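Local coordinates for enoyl-[acyl-carrier-protein] reductase [FMN] (Thermotoga maritima, PDB 5GVJ) that probably reduces enoyl-acyl-carrier-protein thioesters in bacterial fatty acid synthesis, using NADH as reductant and FMN as cofactor, at residues 135-140 and 166-171; 9-14 and 38-43; 52-57 and 83-88. The protein carries 1 engineered substitution. All coordinates share one frame; numbering follows the deposited sequence.

Contact 1 (135-140 and 166-171); sequences AVIAEG and PVIAAG
Val136 to Glu139 run parallel to Val167 to Ala170, their axes 4.5 Å apart and inclined at 30°, joined by five backbone hydrogen bonds from Val136 N to Pro166 O at one end to Gly140 N to Ala170 O at the other. The two shortest, Ile168 N to Val136 O and Ala138 N to Ile168 O, are both 2.7 Å.

On one face, the Ile137 and Ile168 side chains cross at a slant, with Ile137 CG1 3.9 Å from Ile168 CB. Ile137 CG2, anti to its backbone N, reaches Ala170 CB at 3.6 Å; alanine's lone methyl fits this close approach. Glu139, its chain extended beyond CG, lies farther along the same face; it binds FMN in another structure of this protein, though none is bound to this chain. On the reverse face Val136 CG2 meets Val167 CG2 at 3.9 Å, and Val167 CG1 rests equally close to Ala138 CB. Glycine suits position 171, where phi is 103° and a beta carbon would collide with Gly140 O.

The pair belongs to the TIM barrel as a beta-alpha-beta unit whose helix, 152-162, covers Val136, Ala138, Val167 and Ala169. Strands 114-119 and 189-191 flank it, while helix 6-11 packs on Ala135, Pro166 and Ile168.

Contact 2 (9-14 and 38-43); sequences DLLEIE and GGLGII
Ile13 and Glu14, in the chain leaving the N-terminal helix 6-11 at the floor of the TIM barrel, meet Gly38, Gly39 and Leu40, which carry the chain from helix 28-36 into strand 41-44. Ile13 does most of the touching. Its CG1 takes the crowded position between backbone N and carbonyl carbon (chi1 60°), which brings Ile13 CD1 to 4.0 Å from Leu40 CB. The two side chains cross at about a right angle, and CG2, the other branch of Ile13, lies 3.9 Å from Gly39 O. The branched isoleucine thus covers both a peptide group and an aliphatic neighbour. Leu11 adds a looser contact, its CD2 4.2 Å from Leu40 CD2.

Both segments come off helix ends. Glu12, with positive phi, closes helix 6-11 in a Schellman motif, and Gly38 does the same for helix 28-36. Glycine suits the second place: its phi of 102° would press a beta carbon against the preceding carbonyl, and that carbon would also crowd Glu14 OE1. Glu14 N gives Gly38 O a weak, bent hydrogen bond of 3.2 Å. Leu40, just ahead of strand 41-44, bonds through its backbone to Ile17 and Met19, around strand 17-18, as expected where first and second strands close a TIM barrel; Gly41 and Ile43 bond to Gly69 of strand 68-73.

Contact 3 (52-57 and 83-88); sequences DLRKAI and VKVCIE
Val85 projects from helix 79-88 toward helix 50-63 and is met there by Leu53, Arg54 and Ile57, which line one side of that helix. The two segments run in roughly the same direction, their axes 10.1 Å apart at closest approach and crossing at -33°. Val85 CG1, anti to its backbone N (chi1 173°), is the busiest atom. It lies 3.8 Å from Leu53 CD2, with Leu53 and Val85 sliding past each other in opposite directions, as do Ile57 and Val85. Ile57 CD1 lies 4.1 Å from Val85 CG1. A short, beta-branched valine suits the place because its two methyls divide the work: Val85 CG2 lies over one face of the Arg54 guanidinium, offset toward its rim.

The Arg54 side chain crosses Val85 obliquely; extended from CG to NE, it lays CG on Val85 CG1 and brings the guanidinium across to Val85 CG2 and Lys84. At the guanidinium edge, in its plane, Lys84 NZ stands 3.9 Å from Arg54 NH2, a like-charge pair probably eased by the long, weak ion pair of Arg54 with Asp51. An alanine in place of Arg54 would probably leave both Val85 methyls less covered and Asp51 without this distant partner.

These are successive helices of the TIM barrel's outer layer, packed side by side over strand 68-73, which lies between them in sequence. On the strand side, Leu53 and Cys86 touch Val70, while Val83 and Ile87 turn to the next helix, 102-110.

Overall arrangement
The three contacts sample different layers of one TIM barrel. Contact 1 is the most central, a pair of neighbouring strands held by regular backbone hydrogen bonds and bordering the FMN site. Contact 2 lies at the barrel floor, where side-chain packing and a single weak bond join its segments; its helix 6-11 also packs on contact 1, Leu10 touching Ala135. Contact 3 belongs to the outer ring of helices: its inner part is apolar, its rim carries positive charges. Contacts 2 and 3 share strand 68-73, hydrogen-bonded by 38-43 and covered by Leu53 and Cys86. Strand 41-44 leads into helix 50-63, and Ile43 packs against Leu53, Ala56 and Ile57. Contacts 1 and 3 stay apart, nearest atoms about 14 Å.

Contact 1 (135-140 and 166-171)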
loop_
_atom_site.group_PDB
_atom_site.type_symbol
_atom_site.label_atom_id
_atom_site.label_comp_id
_atom_site.label_asym_id
_atom_site.label_seq_id
_atom_site.Cartn_x
_atom_site.Cartn_y
_atom_site.Cartn_z
ATOM N N ALA A 135 -15.658 9.754 11.866
ATOM C CA ALA A 135 -14.510 8.934 11.509
ATOM C C ALA A 135 -14.275 9.172 10.030
ATOM O O ALA A 135 -15.073 9.833 9.369
ATOM C CB ALA A 135 -14.756 7.445 11.807
ATOM N N VAL A 136 -13.171 8.640 9.508
ATOM C CA VAL A 136 -12.889 8.762 8.083
ATOM C C VAL A 136 -12.395 7.433 7.561
ATOM O O VAL A 136 -11.709 6.684 8.265
ATOM C CB VAL A 136 -11.864 9.871 7.757
ATOM C CG1 VAL A 136 -12.395 11.213 8.187
ATOM C CG2 VAL A 136 -10.528 9.570 8.411
ATOM N N ILE A 137 -12.772 7.138 6.328
ATOM C CA ILE A 137 -12.248 6.004 5.593
ATOM C C ILE A 137 -11.129 6.542 4.717
ATOM O O ILE A 137 -11.348 7.447 3.899
ATOM C CB ILE A 137 -13.341 5.318 4.758
ATOM C CG1 ILE A 137 -14.408 4.681 5.669
ATOM C CG2 ILE A 137 -12.726 4.239 3.861
ATOM C CD1 ILE A 137 -15.776 4.514 5.007
ATOM N N ALA A 138 -9.920 6.031 4.921
ATOM C CA ALA A 138 -8.777 6.404 4.106
ATOM C C ALA A 138 -8.648 5.317 3.054
ATOM O O ALA A 138 -8.302 4.180 3.373
ATOM C CB ALA A 138 -7.515 6.531 4.956
ATOM N N GLU A 139 -8.969 5.645 1.815
ATOM C CA GLU A 139 -9.075 4.633 0.769
ATOM C C GLU A 139 -7.885 4.739 -0.174
ATOM O O GLU A 139 -7.788 5.699 -0.947
ATOM C CB GLU A 139 -10.388 4.787 0.005
ATOM C CG GLU A 139 -10.541 3.768 -1.106
ATOM C CD GLU A 139 -11.901 3.851 -1.769
ATOM O OE1 GLU A 139 -12.066 4.644 -2.716
ATOM O OE2 GLU A 139 -12.804 3.128 -1.321
ATOM N N GLY A 140 -6.997 3.746 -0.127
ATOM C CA GLY A 140 -5.864 3.720 -1.030
ATOM C C GLY A 140 -6.257 3.346 -2.447
ATOM O O GLY A 140 -7.278 2.693 -2.704
ATOM N N PRO A 166 -11.289 8.394 14.629
ATOM C CA PRO A 166 -10.790 7.107 14.126
ATOM C C PRO A 166 -10.687 7.091 12.612
ATOM O O PRO A 166 -11.483 7.713 11.905
ATOM C CB PRO A 166 -11.840 6.100 14.608
ATOM C CG PRO A 166 -12.474 6.757 15.788
ATOM C CD PRO A 166 -12.510 8.229 15.435
ATOM N N VAL A 167 -9.697 6.341 12.125
ATOM C CA VAL A 167 -9.464 6.146 10.701
ATOM C C VAL A 167 -9.794 4.700 10.353
ATOM O O VAL A 167 -9.427 3.773 11.088
ATOM C CB VAL A 167 -8.007 6.486 10.324
ATOM C CG1 VAL A 167 -7.725 6.120 8.867
ATOM C CG2 VAL A 167 -7.746 7.983 10.555
ATOM N N ILE A 168 -10.493 4.510 9.240
ATOM C CA ILE A 168 -10.811 3.189 8.719
ATOM C C ILE A 168 -10.039 3.020 7.418
ATOM O O ILE A 168 -10.100 3.889 6.538
ATOM C CB ILE A 168 -12.328 3.022 8.512
ATOM C CG1 ILE A 168 -13.059 3.305 9.830
ATOM C CG2 ILE A 168 -12.657 1.630 8.000
ATOM C CD1 ILE A 168 -14.582 3.324 9.716
ATOM N N ALA A 169 -9.281 1.931 7.312
ATOM C CA ALA A 169 -8.447 1.688 6.140
ATOM C C ALA A 169 -9.244 0.921 5.094
ATOM O O ALA A 169 -9.929 -0.046 5.429
ATOM C CB ALA A 169 -7.202 0.896 6.522
ATOM N N ALA A 170 -9.157 1.363 3.834
ATOM C CA ALA A 170 -9.802 0.686 2.715
ATOM C C ALA A 170 -8.833 0.605 1.542
ATOM O O ALA A 170 -8.064 1.536 1.301
ATOM C CB ALA A 170 -11.078 1.407 2.271
ATOM N N GLY A 171 -8.904 -0.499 0.800
ATOM C CA GLY A 171 -8.063 -0.709 -0.354
ATOM C C GLY A 171 -6.938 -1.673 -0.049
ATOM O O GLY A 171 -6.057 -1.362 0.762
#

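Contact 2 (9-14 and 38-43)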
loop_
_atom_site.group_PDB
_atom_site.type_symbol
_atom_site.label_atom_id
_atom_site.label_comp_id
_atom_site.label_asym_id
_atom_site.label_seq_id
_atom_site.Cartn_x
_atom_site.Cartn_y
_atom_site.Cartn_z
ATOM N N ASP A 9 -16.847 0.647 19.123
ATOM C CA ASP A 9 -17.571 1.433 20.117
ATOM C C ASP A 9 -18.419 2.505 19.452
ATOM O O ASP A 9 -19.603 2.660 19.769
ATOM C CB ASP A 9 -16.593 2.070 21.099
ATOM C CG ASP A 9 -15.969 1.060 22.021
ATOM O OD1 ASP A 9 -16.662 0.084 22.371
ATOM O OD2 ASP A 9 -14.793 1.253 22.399
ATOM N N LEU A 10 -17.822 3.261 18.527
ATOM C CA LEU A 10 -18.544 4.324 17.841
ATOM C C LEU A 10 -19.766 3.782 17.122
ATOM O O LEU A 10 -20.861 4.350 17.210
ATOM C CB LEU A 10 -17.623 5.011 16.842
ATOM C CG LEU A 10 -18.237 6.085 15.953
ATOM C CD1 LEU A 10 -18.635 7.294 16.798
ATOM C CD2 LEU A 10 -17.229 6.486 14.872
ATOM N N LEU A 11 -19.590 2.696 16.380
ATOM C CA LEU A 11 -20.645 2.181 15.520
ATOM C C LEU A 11 -21.550 1.179 16.223
ATOM O O LEU A 11 -22.556 0.763 15.637
ATOM C CB LEU A 11 -20.019 1.536 14.280
ATOM C CG LEU A 11 -19.861 2.396 13.018
ATOM C CD1 LEU A 11 -19.731 3.873 13.307
ATOM C CD2 LEU A 11 -18.724 1.892 12.157
ATOM N N GLU A 12 -21.207 0.786 17.452
ATOM C CA GLU A 12 -21.979 -0.178 18.236
ATOM C C GLU A 12 -22.125 -1.508 17.498
ATOM O O GLU A 12 -23.200 -2.109 17.463
ATOM C CB GLU A 12 -23.343 0.398 18.624
ATOM C CG GLU A 12 -23.237 1.587 19.552
ATOM C CD GLU A 12 -24.592 2.204 19.871
ATOM O OE1 GLU A 12 -25.237 2.747 18.953
ATOM O OE2 GLU A 12 -25.013 2.141 21.040
ATOM N N ILE A 13 -21.030 -1.968 16.899
ATOM C CA ILE A 13 -20.977 -3.263 16.237
ATOM C C ILE A 13 -19.931 -4.114 16.941
ATOM O O ILE A 13 -19.125 -3.628 17.738
ATOM C CB ILE A 13 -20.658 -3.145 14.738
ATOM C CG1 ILE A 13 -19.295 -2.459 14.543
ATOM C CG2 ILE A 13 -21.739 -2.368 14.030
ATOM C CD1 ILE A 13 -18.970 -2.177 13.090
ATOM N N GLU A 14 -19.940 -5.399 16.605
ATOM C CA GLU A 14 -19.084 -6.365 17.270
ATOM C C GLU A 14 -17.684 -6.385 16.663
ATOM O O GLU A 14 -16.697 -6.539 17.390
ATOM C CB GLU A 14 -19.737 -7.747 17.190
ATOM C CG GLU A 14 -19.004 -8.854 17.903
ATOM C CD GLU A 14 -19.736 -10.190 17.833
ATOM O OE1 GLU A 14 -20.747 -10.293 17.098
ATOM O OE2 GLU A 14 -19.297 -11.135 18.521
ATOM N N GLY A 38 -22.035 -9.246 12.489
ATOM C CA GLY A 38 -21.309 -8.442 13.459
ATOM C C GLY A 38 -20.423 -7.341 12.902
ATOM O O GLY A 38 -19.819 -6.602 13.689
ATOM N N GLY A 39 -20.319 -7.217 11.585
ATOM C CA GLY A 39 -19.616 -6.120 10.950
ATOM C C GLY A 39 -20.583 -5.013 10.599
ATOM O O GLY A 39 -21.690 -4.930 11.135
ATOM N N LEU A 40 -20.167 -4.140 9.682
ATOM C CA LEU A 40 -21.064 -3.084 9.215
ATOM C C LEU A 40 -21.407 -3.340 7.755
ATOM O O LEU A 40 -20.598 -3.077 6.866
ATOM C CB LEU A 40 -20.456 -1.693 9.387
ATOM C CG LEU A 40 -21.504 -0.595 9.166
ATOM C CD1 LEU A 40 -22.320 -0.372 10.447
ATOM C CD2 LEU A 40 -20.865 0.723 8.677
ATOM N N GLY A 41 -22.611 -3.848 7.506
ATOM C CA GLY A 41 -23.111 -3.892 6.151
ATOM C C GLY A 41 -23.442 -2.495 5.669
ATOM O O GLY A 41 -23.791 -1.608 6.446
ATOM N N ILE A 42 -23.305 -2.280 4.368
ATOM C CA ILE A 42 -23.483 -0.942 3.820
ATOM C C ILE A 42 -24.262 -1.056 2.525
ATOM O O ILE A 42 -23.873 -1.808 1.627
ATOM C CB ILE A 42 -22.146 -0.214 3.586
ATOM C CG1 ILE A 42 -21.497 0.123 4.927
ATOM C CG2 ILE A 42 -22.389 1.051 2.777
ATOM C CD1 ILE A 42 -20.059 0.689 4.807
ATOM N N ILE A 43 -25.384 -0.347 2.450
ATOM C CA ILE A 43 -26.188 -0.278 1.236
ATOM C C ILE A 43 -25.561 0.759 0.311
ATOM O O ILE A 43 -25.377 1.916 0.699
ATOM C CB ILE A 43 -27.644 0.096 1.565
ATOM C CG1 ILE A 43 -28.313 -1.011 2.380
ATOM C CG2 ILE A 43 -28.417 0.390 0.284
ATOM C CD1 ILE A 43 -29.670 -0.592 2.976
#

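Contact 3 (52-57 and 83-88)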
loop_
_atom_site.group_PDB
_atom_site.type_symbol
_atom_site.label_atom_id
_atom_site.label_comp_id
_atom_site.label_asym_id
_atom_site.label_seq_id
_atom_site.Cartn_x
_atom_site.Cartn_y
_atom_site.Cartn_z
ATOM N N ASP A 52 -35.989 3.891 -4.185
ATOM C CA ASP A 52 -35.170 2.683 -4.149
ATOM C C ASP A 52 -34.461 2.532 -2.807
ATOM O O ASP A 52 -34.439 1.440 -2.223
ATOM C CB ASP A 52 -34.144 2.722 -5.282
ATOM C CG ASP A 52 -34.783 2.879 -6.642
ATOM O OD1 ASP A 52 -35.838 2.252 -6.871
ATOM O OD2 ASP A 52 -34.226 3.621 -7.483
ATOM N N LEU A 53 -33.858 3.622 -2.310
ATOM C CA LEU A 53 -33.161 3.553 -1.030
ATOM C C LEU A 53 -34.117 3.243 0.113
ATOM O O LEU A 53 -33.785 2.449 0.997
ATOM C CB LEU A 53 -32.412 4.857 -0.750
ATOM C CG LEU A 53 -31.681 4.879 0.597
ATOM C CD1 LEU A 53 -30.742 3.682 0.733
ATOM C CD2 LEU A 53 -30.901 6.169 0.759
ATOM N N ARG A 54 -35.302 3.871 0.125
ATOM C CA ARG A 54 -36.285 3.571 1.164
ATOM C C ARG A 54 -36.595 2.082 1.213
ATOM O O ARG A 54 -36.576 1.466 2.287
ATOM C CB ARG A 54 -37.576 4.360 0.936
ATOM C CG ARG A 54 -37.527 5.799 1.369
ATOM C CD ARG A 54 -38.914 6.455 1.329
ATOM N NE ARG A 54 -38.759 7.904 1.308
ATOM C CZ ARG A 54 -38.729 8.636 0.199
ATOM N NH1 ARG A 54 -38.875 8.054 -0.983
ATOM N NH2 ARG A 54 -38.557 9.952 0.275
ATOM N N LYS A 55 -36.913 1.492 0.053
ATOM C CA LYS A 55 -37.196 0.057 0.001
ATOM C C LYS A 55 -35.998 -0.748 0.470
ATOM O O LYS A 55 -36.140 -1.692 1.262
ATOM C CB LYS A 55 -37.569 -0.384 -1.418
ATOM C CG LYS A 55 -38.413 0.584 -2.220
ATOM C CD LYS A 55 -39.894 0.371 -2.075
ATOM C CE LYS A 55 -40.583 0.642 -3.408
ATOM N NZ LYS A 55 -41.153 2.024 -3.458
ATOM N N ALA A 56 -34.801 -0.380 -0.011
ATOM C CA ALA A 56 -33.595 -1.099 0.363
ATOM C C ALA A 56 -33.422 -1.113 1.872
ATOM O O ALA A 56 -33.138 -2.162 2.465
ATOM C CB ALA A 56 -32.382 -0.462 -0.318
ATOM N N ILE A 57 -33.630 0.039 2.515
ATOM C CA ILE A 57 -33.482 0.105 3.964
ATOM C C ILE A 57 -34.504 -0.797 4.633
ATOM O O ILE A 57 -34.187 -1.526 5.579
ATOM C CB ILE A 57 -33.604 1.561 4.448
ATOM C CG1 ILE A 57 -32.431 2.395 3.918
ATOM C CG2 ILE A 57 -33.659 1.600 5.969
ATOM C CD1 ILE A 57 -32.604 3.889 4.132
ATOM N N VAL A 83 -29.659 11.896 1.228
ATOM C CA VAL A 83 -29.315 12.270 2.599
ATOM C C VAL A 83 -30.578 12.437 3.436
ATOM O O VAL A 83 -30.650 11.981 4.584
ATOM C CB VAL A 83 -28.464 13.555 2.599
ATOM C CG1 VAL A 83 -28.327 14.113 4.010
ATOM C CG2 VAL A 83 -27.084 13.303 1.975
ATOM N N LYS A 84 -31.588 13.112 2.880
ATOM C CA LYS A 84 -32.856 13.301 3.586
ATOM C C LYS A 84 -33.520 11.960 3.892
ATOM O O LYS A 84 -34.056 11.769 4.989
ATOM C CB LYS A 84 -33.743 14.241 2.752
ATOM C CG LYS A 84 -35.240 13.950 2.594
ATOM C CD LYS A 84 -36.075 14.240 3.834
ATOM C CE LYS A 84 -37.493 13.709 3.644
ATOM N NZ LYS A 84 -37.408 12.255 3.239
ATOM N N VAL A 85 -33.453 11.000 2.958
ATOM C CA VAL A 85 -33.957 9.658 3.251
ATOM C C VAL A 85 -33.239 9.070 4.461
ATOM O O VAL A 85 -33.862 8.462 5.338
ATOM C CB VAL A 85 -33.815 8.731 2.026
ATOM C CG1 VAL A 85 -34.180 7.287 2.412
ATOM C CG2 VAL A 85 -34.684 9.209 0.870
ATOM N N CYS A 86 -31.913 9.221 4.517
ATOM C CA CYS A 86 -31.157 8.623 5.612
ATOM C C CYS A 86 -31.547 9.230 6.947
ATOM O O CYS A 86 -31.558 8.542 7.972
ATOM C CB CYS A 86 -29.653 8.792 5.367
ATOM S SG CYS A 86 -29.067 7.685 4.064
ATOM N N ILE A 87 -31.852 10.525 6.957
ATOM C CA ILE A 87 -32.299 11.177 8.184
ATOM C C ILE A 87 -33.671 10.645 8.605
ATOM O O ILE A 87 -33.882 10.262 9.765
ATOM C CB ILE A 87 -32.307 12.702 7.978
ATOM C CG1 ILE A 87 -30.859 13.217 7.907
ATOM C CG2 ILE A 87 -33.130 13.387 9.059
ATOM C CD1 ILE A 87 -30.709 14.654 7.421
ATOM N N GLU A 88 -34.610 10.570 7.654
ATOM C CA GLU A 88 -35.987 10.207 7.992
ATOM C C GLU A 88 -36.095 8.749 8.427
ATOM O O GLU A 88 -36.887 8.419 9.319
ATOM C CB GLU A 88 -36.921 10.496 6.812
ATOM C CG GLU A 88 -36.975 11.970 6.431
ATOM C CD GLU A 88 -37.351 12.915 7.579
ATOM O OE1 GLU A 88 -36.798 14.045 7.664
ATOM O OE2 GLU A 88 -38.194 12.524 8.404
#